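Local atomic coordinates of beta-glucosidase (PDB entry 6JXG), a protein that probably hydrolyses terminal, non-reducing beta-D-glucosyl residues, releasing beta-D-glucose during the breakdown of cellulose. Residues A[237-242]-A[264-269]; A[26-31]-A[44-49]. One frame throughout, in Å; residues are numbered along the deposited sequence.

Contact 1 of 2, residues A[237-242]-A[264-269]. With NAG (2-acetamido-2-deoxy-beta-D-glucopyranose), chain C.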
ATOM      1  N   HIS A 237      -2.994  23.693  11.275  1.00 13.40           N
ATOM      2  CA  HIS A 237      -3.164  25.076  10.832  1.00 13.85           C
ATOM      3  C   HIS A 237      -3.479  26.026  11.944  1.00 14.03           C
ATOM      4  O   HIS A 237      -3.125  27.196  11.832  1.00 12.79           O
ATOM      5  CB  HIS A 237      -4.291  25.210   9.775  1.00 15.00           C
ATOM      6  CG  HIS A 237      -3.928  24.514   8.525  1.00 16.60           C
ATOM      7  ND1 HIS A 237      -3.271  25.143   7.501  1.00 16.82           N
ATOM      8  CD2 HIS A 237      -3.901  23.192   8.239  1.00 14.28           C
ATOM      9  CE1 HIS A 237      -2.940  24.254   6.579  1.00 15.90           C
ATOM     10  NE2 HIS A 237      -3.298  23.060   7.016  1.00 15.21           N
ATOM     11  N   THR A 238      -4.229  25.593  12.944  1.00 13.97           N
ATOM     12  CA  THR A 238      -4.585  26.466  14.070  1.00 15.60           C
ATOM     13  C   THR A 238      -4.396  25.782  15.406  1.00 14.35           C
ATOM     14  O   THR A 238      -4.440  24.561  15.495  1.00 14.66           O
ATOM     15  CB  THR A 238      -6.076  26.913  13.967  1.00 16.03           C
ATOM     16  OG1 THR A 238      -6.973  25.863  14.333  1.00 16.39           O
ATOM     17  CG2 THR A 238      -6.395  27.362  12.551  1.00 17.66           C
ATOM     18  N   THR A 239      -4.242  26.568  16.456  1.00 14.19           N
ATOM     19  CA  THR A 239      -4.198  26.018  17.802  1.00 13.84           C
ATOM     20  C   THR A 239      -5.555  25.351  18.191  1.00 15.99           C
ATOM     21  O   THR A 239      -5.651  24.165  18.595  1.00 13.96           O
ATOM     22  CB  THR A 239      -3.870  27.139  18.819  1.00 13.29           C
ATOM     23  OG1 THR A 239      -2.604  27.676  18.541  1.00 11.56           O
ATOM     24  CG2 THR A 239      -3.910  26.605  20.269  1.00 13.28           C
ATOM     25  N   ILE A 240      -6.606  26.156  18.142  1.00 16.79           N
ATOM     26  CA  ILE A 240      -7.901  25.784  18.700  1.00 15.01           C
ATOM     27  C   ILE A 240      -8.611  24.794  17.749  1.00 15.63           C
ATOM     28  O   ILE A 240      -9.179  23.827  18.205  1.00 14.62           O
ATOM     29  CB  ILE A 240      -8.823  27.052  18.874  1.00 15.98           C
ATOM     30  CG1 ILE A 240      -8.232  27.986  19.913  1.00 17.60           C
ATOM     31  CG2 ILE A 240     -10.251  26.651  19.221  1.00 16.86           C
ATOM     32  CD1 ILE A 240      -8.752  29.426  19.786  1.00 18.30           C
ATOM     33  N   GLY A 241      -8.551  25.069  16.440  1.00 15.17           N
ATOM     34  CA  GLY A 241      -9.231  24.220  15.447  1.00 14.54           C
ATOM     35  C   GLY A 241      -8.828  22.788  15.529  1.00 12.77           C
ATOM     36  O   GLY A 241      -9.689  21.900  15.609  1.00 13.35           O
ATOM     37  N   SER A 242      -7.512  22.561  15.521  1.00 12.76           N
ATOM     38  CA  SER A 242      -6.996  21.223  15.535  1.00 11.48           C
ATOM     39  C   SER A 242      -7.338  20.477  16.834  1.00 12.12           C
ATOM     40  O   SER A 242      -7.754  19.323  16.791  1.00 13.00           O
ATOM     41  CB  SER A 242      -5.482  21.219  15.277  1.00 11.88           C
ATOM     42  OG  SER A 242      -4.765  22.014  16.206  1.00 13.54           O
ATOM     43  N   GLY A 264       2.151  23.397  22.328  1.00 13.53           N
ATOM     44  CA  GLY A 264       3.073  23.842  23.354  1.00 14.82           C
ATOM     45  C   GLY A 264       2.345  24.805  24.336  1.00 15.92           C
ATOM     46  O   GLY A 264       1.138  24.594  24.668  1.00 15.17           O
ATOM     47  N   SER A 265       3.028  25.898  24.694  1.00 15.15           N
ATOM     48  CA  SER A 265       2.451  26.946  25.545  1.00 17.08           C
ATOM     49  C   SER A 265       1.242  27.565  24.915  1.00 16.08           C
ATOM     50  O   SER A 265       0.424  28.052  25.631  1.00 16.32           O
ATOM     51  CB  SER A 265       3.364  28.150  25.722  1.00 18.26           C
ATOM     52  OG  SER A 265       4.564  27.784  26.232  1.00 22.76           O
ATOM     53  N   ASN A 266       1.203  27.686  23.599  1.00 16.33           N
ATOM     54  CA  ASN A 266      -0.014  28.142  22.958  1.00 16.70           C
ATOM     55  C   ASN A 266      -1.267  27.317  23.247  1.00 15.39           C
ATOM     56  O   ASN A 266      -2.307  27.883  23.453  1.00 15.45           O
ATOM     57  CB  ASN A 266       0.154  28.233  21.459  1.00 21.44           C
ATOM     58  CG  ASN A 266       0.552  29.605  21.008  1.00 27.19           C
ATOM     59  OD1 ASN A 266       0.065  30.593  21.526  1.00 35.58           O
ATOM     60  ND2 ASN A 266       1.463  29.678  20.065  1.00 26.68           N
ATOM     61  N   LEU A 267      -1.175  25.990  23.307  1.00 15.67           N
ATOM     62  CA  LEU A 267      -2.328  25.158  23.670  1.00 15.47           C
ATOM     63  C   LEU A 267      -2.743  25.390  25.129  1.00 16.14           C
ATOM     64  O   LEU A 267      -3.964  25.465  25.437  1.00 16.09           O
ATOM     65  CB  LEU A 267      -2.016  23.666  23.411  1.00 15.97           C
ATOM     66  CG  LEU A 267      -3.091  22.627  23.724  1.00 16.59           C
ATOM     67  CD1 LEU A 267      -4.415  22.852  23.025  1.00 16.24           C
ATOM     68  CD2 LEU A 267      -2.571  21.221  23.379  1.00 15.51           C
ATOM     69  N   LEU A 268      -1.760  25.499  26.021  1.00 16.43           N
ATOM     70  CA  LEU A 268      -2.053  25.830  27.461  1.00 17.85           C
ATOM     71  C   LEU A 268      -2.753  27.183  27.586  1.00 17.72           C
ATOM     72  O   LEU A 268      -3.657  27.325  28.392  1.00 16.80           O
ATOM     73  CB  LEU A 268      -0.774  25.762  28.298  1.00 16.93           C
ATOM     74  CG  LEU A 268      -0.040  24.428  28.279  1.00 18.67           C
ATOM     75  CD1 LEU A 268       1.112  24.344  29.262  1.00 19.49           C
ATOM     76  CD2 LEU A 268      -1.029  23.296  28.481  1.00 18.64           C
ATOM     77  N   ALA A 269      -2.346  28.147  26.775  1.00 17.30           N
ATOM     78  CA  ALA A 269      -3.023  29.421  26.684  1.00 19.01           C
ATOM     79  C   ALA A 269      -4.490  29.266  26.240  1.00 19.75           C
ATOM     80  O   ALA A 269      -5.358  29.927  26.753  1.00 17.18           O
ATOM     81  CB  ALA A 269      -2.254  30.338  25.717  1.00 19.58           C
TER
HETATM   82  C1  NAG C 802      -6.775  31.842  23.272  1.00 22.65           C
HETATM   83  C2  NAG C 802      -7.035  33.130  22.439  1.00 23.38           C
HETATM   84  C3  NAG C 802      -6.620  32.910  21.005  1.00 22.89           C
HETATM   85  C4  NAG C 802      -5.246  32.265  20.908  1.00 22.20           C
HETATM   86  C5  NAG C 802      -5.122  31.019  21.814  1.00 21.48           C
HETATM   87  C6  NAG C 802      -3.704  30.367  21.830  1.00 19.83           C
HETATM   88  C7  NAG C 802      -8.909  34.440  23.266  1.00 26.34           C
HETATM   89  C8  NAG C 802     -10.387  34.780  23.145  1.00 26.24           C
HETATM   90  N2  NAG C 802      -8.430  33.550  22.395  1.00 24.57           N
HETATM   91  O3  NAG C 802      -6.643  34.129  20.257  1.00 22.42           O
HETATM   92  O4  NAG C 802      -5.097  31.991  19.527  1.00 19.58           O
HETATM   93  O5  NAG C 802      -5.434  31.381  23.150  1.00 20.88           O
HETATM   94  O6  NAG C 802      -2.762  31.370  22.082  1.00 19.66           O
HETATM   95  O7  NAG C 802      -8.183  34.905  24.160  1.00 26.62           O
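T239 is the one residue of 237-242 that touches 264-269, and its two branches divide the work. The methyl does most of the touching: CG2 of T239 stands 3.8 Å from the carbonyl O of N266 and 4.0 Å from CA of L267, and so rests on backbone rather than on a side chain. The hydroxyl branch lies against the aliphatic root of N266, with OG1 of T239 4.1 Å from CB of N266, and here the two side chains run at about a right angle to each other. A chi1 of -62° explains the division, since it swings CG2 anti to the backbone N and out over the N266-L267 backbone, while OG1 stays beside that N and hydrogen-bonds to L262 O, just ahead of the second helix.

The amide of N266 is held at both ends. Its ND2 is hydrogen-bonded to Y261 O, while OD1 accepts from O6 of the N-acetylglucosamine at 3.0 Å. CB of A269, one turn further along, comes within 3.8 Å of the same O6 and 4.1 Å of C6, a van der Waals contact beside the hydrogen bond. This glycan is attached to the protein at N273, so its primary hydroxyl folds back onto the helix just before its own anchor.

T238 begins helix 239-245 as N-cap, its OG1 taking a weak bond from G241 N at 2.7 Å; the same oxygen is also hydrogen-bonded to E211. T239 O is a backbone tie of that helix to W263 NE1. Between the two segments themselves the chemistry is van der Waals contact, which implies that the polar ends of T239 and N266 are oriented by L262 O, Y261 O and the glycan O6, leaving a threonine methyl on backbone as the direct contact.

Contact 2 of 2, residues A[26-31]-A[44-49]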
ATOM      1  N   ALA A  26       1.337  18.997  27.685  1.00 12.17           N
ATOM      2  CA  ALA A  26       1.649  19.738  26.461  1.00 13.17           C
ATOM      3  C   ALA A  26       2.851  19.169  25.728  1.00 12.00           C
ATOM      4  O   ALA A  26       2.874  19.113  24.512  1.00 13.24           O
ATOM      5  CB  ALA A  26       1.806  21.237  26.748  1.00 13.02           C
ATOM      6  N   SER A  27       3.839  18.685  26.439  1.00 13.25           N
ATOM      7  CA  SER A  27       5.072  18.223  25.789  1.00 13.30           C
ATOM      8  C   SER A  27       4.846  16.847  25.140  1.00 13.18           C
ATOM      9  O   SER A  27       5.601  16.509  24.229  1.00 14.07           O
ATOM     10  CB  SER A  27       6.270  18.186  26.783  1.00 14.47           C
ATOM     11  OG  SER A  27       6.085  17.125  27.737  1.00 15.81           O
ATOM     12  N   ILE A  28       3.817  16.112  25.596  1.00 12.59           N
ATOM     13  CA  ILE A  28       3.461  14.833  25.035  1.00 12.89           C
ATOM     14  C   ILE A  28       2.693  14.971  23.692  1.00 13.06           C
ATOM     15  O   ILE A  28       2.815  14.132  22.821  1.00 13.25           O
ATOM     16  CB  ILE A  28       2.646  13.988  26.023  1.00 13.11           C
ATOM     17  CG1 ILE A  28       3.546  13.530  27.165  1.00 12.30           C
ATOM     18  CG2 ILE A  28       2.127  12.681  25.436  1.00 12.87           C
ATOM     19  CD1 ILE A  28       2.815  12.890  28.363  1.00 12.58           C
ATOM     20  N   VAL A  29       2.032  16.111  23.495  1.00 12.39           N
ATOM     21  CA  VAL A  29       1.176  16.292  22.362  1.00 13.87           C
ATOM     22  C   VAL A  29       1.829  17.195  21.305  1.00 11.96           C
ATOM     23  O   VAL A  29       1.324  17.341  20.170  1.00 11.96           O
ATOM     24  CB  VAL A  29      -0.086  16.870  23.064  1.00 14.92           C
ATOM     25  CG1 VAL A  29      -0.395  18.265  22.750  1.00 16.05           C
ATOM     26  CG2 VAL A  29      -1.112  15.834  23.558  1.00 14.79           C
ATOM     27  N   THR A  30       2.964  17.791  21.628  1.00 11.39           N
ATOM     28  CA  THR A  30       3.567  18.799  20.793  1.00 11.30           C
ATOM     29  C   THR A  30       4.953  18.359  20.411  1.00 11.60           C
ATOM     30  O   THR A  30       5.819  18.172  21.237  1.00 10.36           O
ATOM     31  CB  THR A  30       3.682  20.171  21.492  1.00 12.10           C
ATOM     32  OG1 THR A  30       2.457  20.490  22.133  1.00 12.11           O
ATOM     33  CG2 THR A  30       4.110  21.275  20.509  1.00 13.52           C
ATOM     34  N   GLY A  31       5.133  18.146  19.103  1.00 11.78           N
ATOM     35  CA  GLY A  31       6.417  17.783  18.580  1.00 11.58           C
ATOM     36  C   GLY A  31       7.486  18.778  18.997  1.00 12.11           C
ATOM     37  O   GLY A  31       7.212  19.991  19.119  1.00 11.92           O
ATOM     38  N   ALA A  44       9.092  15.213  23.661  1.00 16.60           N
ATOM     39  CA  ALA A  44      10.025  15.189  24.839  1.00 18.02           C
ATOM     40  C   ALA A  44       9.746  14.010  25.810  1.00 15.85           C
ATOM     41  O   ALA A  44       8.640  13.646  26.000  1.00 16.09           O
ATOM     42  CB  ALA A  44       9.873  16.473  25.615  1.00 19.97           C
ATOM     43  N   ALA A  45      10.787  13.455  26.416  1.00 16.71           N
ATOM     44  CA  ALA A  45      10.638  12.491  27.487  1.00 16.31           C
ATOM     45  C   ALA A  45       9.881  13.106  28.678  1.00 14.72           C
ATOM     46  O   ALA A  45       9.960  14.297  28.927  1.00 13.27           O
ATOM     47  CB  ALA A  45      12.053  12.042  27.935  1.00 17.11           C
ATOM     48  N   VAL A  46       9.176  12.270  29.405  1.00 15.66           N
ATOM     49  CA  VAL A  46       8.517  12.657  30.664  1.00 16.03           C
ATOM     50  C   VAL A  46       8.993  11.632  31.692  1.00 17.21           C
ATOM     51  O   VAL A  46       8.470  10.544  31.784  1.00 16.84           O
ATOM     52  CB  VAL A  46       7.000  12.653  30.546  1.00 16.53           C
ATOM     53  CG1 VAL A  46       6.332  13.022  31.861  1.00 16.41           C
ATOM     54  CG2 VAL A  46       6.551  13.583  29.414  1.00 17.84           C
ATOM     55  N   ALA A  47      10.020  12.011  32.450  1.00 19.79           N
ATOM     56  CA  ALA A  47      10.728  11.060  33.295  1.00 21.07           C
ATOM     57  C   ALA A  47       9.830  10.580  34.421  1.00 21.20           C
ATOM     58  O   ALA A  47       9.955   9.440  34.803  1.00 24.35           O
ATOM     59  CB  ALA A  47      12.032  11.663  33.824  1.00 22.37           C
ATOM     60  N   SER A  48       8.884  11.398  34.876  1.00 20.56           N
ATOM     61  CA  SER A  48       8.030  10.994  36.029  1.00 24.10           C
ATOM     62  C   SER A  48       7.174   9.764  35.718  1.00 24.80           C
ATOM     63  O   SER A  48       6.794   9.065  36.614  1.00 23.56           O
ATOM     64  CB  SER A  48       7.084  12.109  36.499  1.00 24.13           C
ATOM     65  OG  SER A  48       6.238  12.467  35.413  1.00 24.44           O
ATOM     66  N   ILE A  49       6.913   9.459  34.451  1.00 20.22           N
ATOM     67  CA  ILE A  49       6.176   8.237  34.125  1.00 18.49           C
ATOM     68  C   ILE A  49       6.996   7.257  33.301  1.00 18.91           C
ATOM     69  O   ILE A  49       6.434   6.269  32.745  1.00 19.49           O
ATOM     70  CB  ILE A  49       4.830   8.565  33.436  1.00 18.35           C
ATOM     71  CG1 ILE A  49       5.052   9.396  32.154  1.00 16.53           C
ATOM     72  CG2 ILE A  49       3.889   9.321  34.376  1.00 16.26           C
ATOM     73  CD1 ILE A  49       3.820   9.442  31.239  1.00 17.77           C
TER
HETATM   74  O   HOH W   1       7.584  17.595  23.108  1.00 16.66           O
HETATM   75  O   HOH W   2       8.438  16.705  29.109  1.00 17.63           O
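A44 meets the end of helix 22-29 at S27, side by side through their beta carbons, with CB of A44 4.2 Å from CB of S27. A44 N is 3.8 Å from S27 O, too far for a direct bond, and a water bridges them. That water accepts from A44 N at 2.9 Å and donates to both S27 O and T30 O, so one molecule joins the loop to two carbonyls where the helix runs out.

At A45 the methyl turns away from the helix and the backbone takes over. A second water donates to A45 O at 2.9 Å and to OG of S27 at 2.8 Å. With chi1 at 70°, that OG sits between the backbone N and carbonyl carbon of its own residue, near enough to the helix to be hydrogen-bonded also to D24 O. The loop 44-49 follows strand 41-42, the outermost strand beside 55-57 in the sheet of the family 3 N-terminal domain, which belongs to the TIM-barrel clan; the loop passes beside helix 22-29, which precedes that sheet in the chain.

V46 brings the apolar part. Its CG2 lies 3.8 Å from CG1 of I28 and almost as close to CD1, the two side chains crossing at about a right angle; the same methyl also approaches OG of S27, at 3.9 Å. L20 touches both V46 and I28, and V285 of helix 278-294 packs on I28 as well. Beyond V46 the chain enters a short 3-10 segment, where I49 N bonds back to V46 O and CD1 of I49 stays 4.6 Å from CD1 of I28.

The two contacts, their centres about 16 Å apart, are joined by the end of helix 22-29, which offers different sides to each. Where contact 2 has the 44-49 loop against S27 and I28, the end of the helix (A26, V29) and T30 just after it meet 264-269 of contact 1. OG1 of T30 lies 2.9 Å from N of G264, a probable hydrogen bond at the N-cap of helix 265-272; the hydroxyl also reaches back to A26 O. Packing completes the junction, with CD2 of L267 3.7 Å from CG1 of V29 and CD2 of L268 3.9 Å from CB of A26. The N-acetylglucosamine belongs to contact 1 alone, as surface glycan.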